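Local structure of 6-phosphogluconolactonase (Shewanella baltica, 3NWP) at residues N155-Q160 against D210-P215; Q204-D209 against A218-R223. The protein probably hydrolyses 6-phosphogluconolactone to 6-phosphogluconate, the second step of the oxidative pentose phosphate pathway. All coordinates share one frame; numbering follows the deposited sequence. Where two conformers were deposited one is given.

Interaction 1 of 2, residues N155-Q160 against D210-P215; sequences NALTTQ and DVHAMP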
loop_
_atom_site.group_PDB
_atom_site.type_symbol
_atom_site.label_atom_id
_atom_site.label_comp_id
_atom_site.label_asym_id
_atom_site.label_seq_id
_atom_site.Cartn_x
_atom_site.Cartn_y
_atom_site.Cartn_z
ATOM N N ASN A 155 13.472 -3.866 11.747
ATOM C CA ASN A 155 14.059 -4.077 10.461
ATOM C C ASN A 155 13.203 -3.418 9.345
ATOM O O ASN A 155 13.739 -2.718 8.493
ATOM C CB ASN A 155 14.333 -5.546 10.160
ATOM C CG ASN A 155 15.232 -5.711 8.956
ATOM O OD1 ASN A 155 16.185 -4.938 8.796
ATOM N ND2 ASN A 155 14.945 -6.688 8.128
ATOM N N ALA A 156 11.933 -3.702 9.337
ATOM C CA ALA A 156 11.076 -3.084 8.314
ATOM C C ALA A 156 11.174 -1.568 8.348
ATOM O O ALA A 156 11.141 -0.922 7.302
ATOM C CB ALA A 156 9.648 -3.550 8.472
ATOM N N LEU A 157 11.247 -1.001 9.549
ATOM C CA LEU A 157 11.256 0.469 9.737
ATOM C C LEU A 157 12.581 1.131 9.427
ATOM O O LEU A 157 12.643 2.344 9.261
ATOM C CB LEU A 157 10.798 0.826 11.165
ATOM C CG LEU A 157 9.377 0.400 11.516
ATOM C CD1 LEU A 157 9.133 0.750 12.964
ATOM C CD2 LEU A 157 8.335 1.065 10.538
ATOM N N THR A 158 13.675 0.341 9.408
ATOM C CA THR A 158 15.012 0.921 9.290
ATOM C C THR A 158 15.935 0.392 8.164
ATOM O O THR A 158 16.948 1.062 7.829
ATOM C CB THR A 158 15.751 0.851 10.650
ATOM O OG1 THR A 158 15.922 -0.522 11.013
ATOM C CG2 THR A 158 14.974 1.604 11.744
ATOM N N THR A 159 15.555 -0.699 7.530
ATOM C CA THR A 159 16.312 -1.254 6.426
ATOM C C THR A 159 16.342 -0.328 5.233
ATOM O O THR A 159 15.410 0.478 5.027
ATOM C CB THR A 159 15.800 -2.612 6.019
ATOM O OG1 THR A 159 16.738 -3.222 5.115
ATOM C CG2 THR A 159 14.417 -2.536 5.294
ATOM N N GLN A 160 17.421 -0.409 4.462
ATOM C CA GLN A 160 17.434 0.193 3.122
ATOM C C GLN A 160 17.035 -0.750 2.043
ATOM O O GLN A 160 16.860 -0.308 0.890
ATOM C CB GLN A 160 18.839 0.779 2.848
ATOM C CG GLN A 160 19.220 1.945 3.752
ATOM C CD GLN A 160 18.348 3.163 3.467
ATOM O OE1 GLN A 160 17.672 3.667 4.346
ATOM N NE2 GLN A 160 18.251 3.514 2.215
ATOM N N ASP A 210 4.679 7.151 18.573
ATOM C CA ASP A 210 5.280 5.817 18.983
ATOM C C ASP A 210 4.954 4.795 17.860
ATOM O O ASP A 210 3.903 4.119 17.867
ATOM C CB ASP A 210 4.742 5.370 20.345
ATOM C CG ASP A 210 5.279 4.007 20.811
ATOM O OD1 ASP A 210 5.949 3.283 20.021
ATOM O OD2 ASP A 210 4.964 3.654 21.981
ATOM N N VAL A 211 5.881 4.658 16.927
ATOM C CA VAL A 211 5.662 3.806 15.748
ATOM C C VAL A 211 5.611 2.320 16.141
ATOM O O VAL A 211 4.900 1.520 15.546
ATOM C CB VAL A 211 6.707 4.102 14.645
ATOM C CG1 VAL A 211 6.738 5.605 14.307
ATOM C CG2 VAL A 211 8.101 3.606 15.044
ATOM N N HIS A 212 6.341 1.933 17.192
ATOM C CA HIS A 212 6.350 0.552 17.578
ATOM C C HIS A 212 5.026 0.077 18.077
ATOM O O HIS A 212 4.699 -1.089 17.924
ATOM C CB HIS A 212 7.506 0.287 18.587
ATOM C CG HIS A 212 8.856 0.466 17.952
ATOM N ND1 HIS A 212 9.561 1.653 18.030
ATOM C CD2 HIS A 212 9.582 -0.351 17.152
ATOM C CE1 HIS A 212 10.682 1.537 17.338
ATOM N NE2 HIS A 212 10.719 0.331 16.799
ATOM N N ALA A 213 4.223 0.963 18.665
ATOM C CA ALA A 213 2.883 0.581 19.095
ATOM C C ALA A 213 1.886 0.537 17.897
ATOM O O ALA A 213 1.052 -0.375 17.814
ATOM C CB ALA A 213 2.373 1.584 20.167
HETATM N N MSE A 214 1.977 1.528 17.030
HETATM C CA MSE A 214 1.075 1.636 15.840
HETATM C C MSE A 214 1.895 2.073 14.631
HETATM O O MSE A 214 2.127 3.270 14.418
HETATM C CB MSE A 214 -0.059 2.634 16.113
HETATM C CG MSE A 214 -1.029 2.206 17.219
HETATM SE SE MSE A 214 -2.483 3.352 17.526
HETATM C CE MSE A 214 -3.440 2.836 16.124
ATOM N N PRO A 215 2.360 1.101 13.822
ATOM C CA PRO A 215 3.319 1.440 12.755
ATOM C C PRO A 215 2.823 2.397 11.629
ATOM O O PRO A 215 3.644 3.041 10.992
ATOM C CB PRO A 215 3.710 0.066 12.220
ATOM C CG PRO A 215 3.621 -0.834 13.456
ATOM C CD PRO A 215 2.349 -0.348 14.115
#

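Interaction 2 of 2, residues Q204-D209 against A218-R223; sequences QALESD and AVLAQR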
loop_
_atom_site.group_PDB
_atom_site.type_symbol
_atom_site.label_atom_id
_atom_site.label_comp_id
_atom_site.label_asym_id
_atom_site.label_seq_id
_atom_site.Cartn_x
_atom_site.Cartn_y
_atom_site.Cartn_z
ATOM N N GLN A 204 -6.728 7.298 17.409
ATOM C CA GLN A 204 -5.725 6.768 18.341
ATOM C C GLN A 204 -4.326 6.879 17.784
ATOM O O GLN A 204 -3.373 7.217 18.494
ATOM C CB GLN A 204 -5.977 5.312 18.695
ATOM C CG GLN A 204 -7.208 5.080 19.498
ATOM C CD GLN A 204 -7.349 3.615 19.797
ATOM O OE1 GLN A 204 -7.866 2.858 18.985
ATOM N NE2 GLN A 204 -6.814 3.193 20.923
ATOM N N ALA A 205 -4.164 6.581 16.489
ATOM C CA ALA A 205 -2.867 6.696 15.896
ATOM C C ALA A 205 -2.304 8.103 16.022
ATOM O O ALA A 205 -1.116 8.270 16.248
ATOM C CB ALA A 205 -2.894 6.273 14.382
ATOM N N LEU A 206 -3.134 9.146 15.891
ATOM C CA LEU A 206 -2.654 10.524 16.014
ATOM C C LEU A 206 -2.250 10.909 17.443
ATOM O O LEU A 206 -1.630 11.962 17.595
ATOM C CB LEU A 206 -3.718 11.497 15.511
ATOM C CG LEU A 206 -4.150 11.348 14.037
ATOM C CD1 LEU A 206 -5.324 12.336 13.750
ATOM C CD2 LEU A 206 -2.977 11.556 13.097
ATOM N N GLU A 207 -2.611 10.104 18.440
ATOM C CA GLU A 207 -2.317 10.414 19.870
ATOM C C GLU A 207 -0.821 10.432 20.198
ATOM O O GLU A 207 -0.431 10.951 21.285
ATOM C CB GLU A 207 -3.054 9.442 20.799
ATOM C CG GLU A 207 -4.513 9.568 20.853
ATOM C CD GLU A 207 -5.270 8.372 21.558
ATOM O OE1 GLU A 207 -4.623 7.476 22.107
ATOM O OE2 GLU A 207 -6.488 8.499 21.541
ATOM N N SER A 208 0.025 9.954 19.281
ATOM C CA SER A 208 1.442 9.806 19.542
ATOM C C SER A 208 2.197 9.505 18.273
ATOM O O SER A 208 1.629 9.135 17.232
ATOM C CB SER A 208 1.704 8.675 20.542
ATOM O OG SER A 208 3.081 8.265 20.559
ATOM N N ASP A 209 3.507 9.641 18.380
ATOM C CA ASP A 209 4.406 9.229 17.309
ATOM C C ASP A 209 5.222 7.981 17.668
ATOM O O ASP A 209 6.240 7.754 17.019
ATOM C CB ASP A 209 5.280 10.397 16.869
ATOM C CG ASP A 209 6.123 10.978 18.014
ATOM O OD1 ASP A 209 6.059 10.482 19.164
ATOM O OD2 ASP A 209 6.804 11.961 17.713
ATOM N N ALA A 218 4.474 5.779 11.389
ATOM C CA ALA A 218 5.671 6.081 10.618
ATOM C C ALA A 218 5.373 6.844 9.335
ATOM O O ALA A 218 6.179 7.656 8.888
ATOM C CB ALA A 218 6.478 4.794 10.315
ATOM N N VAL A 219 4.173 6.618 8.797
ATOM C CA VAL A 219 3.649 7.344 7.642
ATOM C C VAL A 219 2.979 8.672 8.052
ATOM O O VAL A 219 3.252 9.711 7.465
ATOM C CB VAL A 219 2.650 6.462 6.876
ATOM C CG1 VAL A 219 1.897 7.252 5.816
ATOM C CG2 VAL A 219 3.401 5.262 6.224
ATOM N N LEU A 220 2.211 8.623 9.136
ATOM C CA LEU A 220 1.438 9.831 9.561
ATOM C C LEU A 220 2.277 10.907 10.187
ATOM O O LEU A 220 1.918 12.084 10.080
ATOM C CB LEU A 220 0.343 9.453 10.530
ATOM C CG LEU A 220 -0.706 8.447 10.021
ATOM C CD1 LEU A 220 -1.783 8.111 11.053
ATOM C CD2 LEU A 220 -1.342 8.904 8.665
ATOM N N ALA A 221 3.378 10.528 10.830
ATOM C CA ALA A 221 4.148 11.481 11.633
ATOM C C ALA A 221 5.155 12.248 10.822
ATOM O O ALA A 221 5.606 13.330 11.252
ATOM C CB ALA A 221 4.799 10.779 12.811
ATOM N N GLN A 222 5.535 11.762 9.662
ATOM C CA GLN A 222 6.551 12.385 8.819
ATOM C C GLN A 222 5.948 13.501 7.943
ATOM O O GLN A 222 4.740 13.506 7.707
ATOM C CB GLN A 222 7.323 11.337 8.020
ATOM C CG GLN A 222 6.481 10.492 7.061
ATOM C CD GLN A 222 6.073 11.257 5.829
ATOM O OE1 GLN A 222 6.885 11.989 5.221
ATOM N NE2 GLN A 222 4.800 11.094 5.417
ATOM N N ARG A 223 6.812 14.436 7.518
ATOM C CA ARG A 223 6.433 15.645 6.802
ATOM C C ARG A 223 6.942 15.822 5.412
ATOM O O ARG A 223 6.645 16.848 4.795
ATOM C CB ARG A 223 7.012 16.843 7.577
ATOM C CG ARG A 223 6.556 16.835 8.994
ATOM C CD ARG A 223 5.037 16.954 8.995
ATOM N NE ARG A 223 4.595 17.296 10.325
ATOM C CZ ARG A 223 4.791 18.485 10.881
ATOM N NH1 ARG A 223 5.374 19.479 10.197
ATOM N NH2 ARG A 223 4.382 18.694 12.112
#

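Interaction 1 of 2, residues N155-Q160 against D210-P215
His212 NE2 is hydrogen-bonded to Glu154 OE1 and also lies 4.2 Å from Leu157 CD1, so a polar link and an apolar touch meet at the same ring nitrogen. Glu154 and Leu157 belong to helix 153-158, whereas His212 sits in the loop between helices 196-206 and 217-220. The apolar part rests on one branch of the leucine: with chi1 at -62° its CG stands beside the backbone N, and CD1, fully extended from CA, reaches into the loop. There CD1 meets Val211 CG2 at 3.7 Å, the two side chains overlapping as they run past one another, pointing opposite ways. Val211 was modelled in two conformers, and the touch is described for one of them. In that conformer Val211 CG2 also sits over one face of the His212 ring, 3.8 Å from its plane and off-centre. The leucine methyl approaches the imidazole obliquely.

Each partner is shaped by its own local bonds. Asn155 O accepts both Thr159 N at 2.9 Å and Thr158 N at 3.2 Å, which ties off the end of the helix just as Thr159 leaves helical geometry. In the facing loop, Ala213 N donates to Asp210 OD1 over 3.2 Å, an Asx motif, arriving from well above the carboxylate plane, 64° out of it.

This is plain structural packing of a helix against a loop in the alpha/beta fold of the glucosamine-6-phosphate isomerase/6-phosphogluconolactonase family. The principle illustrated is a division of labour: the packing comes from one pair of methyls and the ring, while the bond to Glu154 probably restrains the imidazole and may polarise it beside the leucine methyl.

Interaction 2 of 2, residues Q204-D209 against A218-R223
Leu220 has chi1 at -59° and a fully extended chi2, which carries CD1 away from its own helix and up to Ala205 and Leu206. Leu206 adopts nearly the same torsions, yet here it is the other branch, CD2, that makes the touch. The tip of Leu220 thus becomes the hub of a small apolar cluster: its CD1 lies 4.0 Å from Ala205 CB and 4.2 Å from Leu206 CD2, and the two leucine side chains run at about a right angle. Ala205, having no more than a methyl, lets the leucine come close to the last turn of helix 196-206.

A second point of contact forms further along both segments, where Asp209 CB rests 4.1 Å from Ala221 CB and the CA atoms are only 6.1 Å apart. The aspartate carboxylate takes no part in that touch; Asp209 OD1 is hydrogen-bonded to Gly1 N at the chain's beginning. Beyond Ala221 the chain is braced by Gln222, whose NE2 donates to Val219 O over 2.9 Å at 159°, in the carbonyl plane and close to the plane of the glutamine's own amide.

Here, then, are two helix C-terminal ends packed together, with the N-terminal segment laid against them: Ile3 touches both Leu206 and Ala221 and shares backbone hydrogen bonds with Leu206. Ala218 of helix 217-220 and Gln222 just after it reach helix 180-184, while Val219 and Gln222 pack on strand 227-232.

The segments interleave along the chain in the order 155-160, 204-209, 210-215, 218-223, and interactions 1 and 2 are also close in space, their centres about 12 Å apart. The last three belong to the connection that leads from strand 189-194 to its parallel neighbour 227-232, a beta-alpha-beta crossover, whereas 155-160 comes from the earlier helix 153-158. Met214 SE packs 3.7 Å from Ala205 CA, and Leu157 CD2 lies 4.2 Å from Ala218 CB, so the two contacts adjoin. Arg217 joins them too, bonding Gln204 O, Ala205 O and Asp210 O. Together they join helix 153-158 to the crossover, both on the same side of the chain's centre.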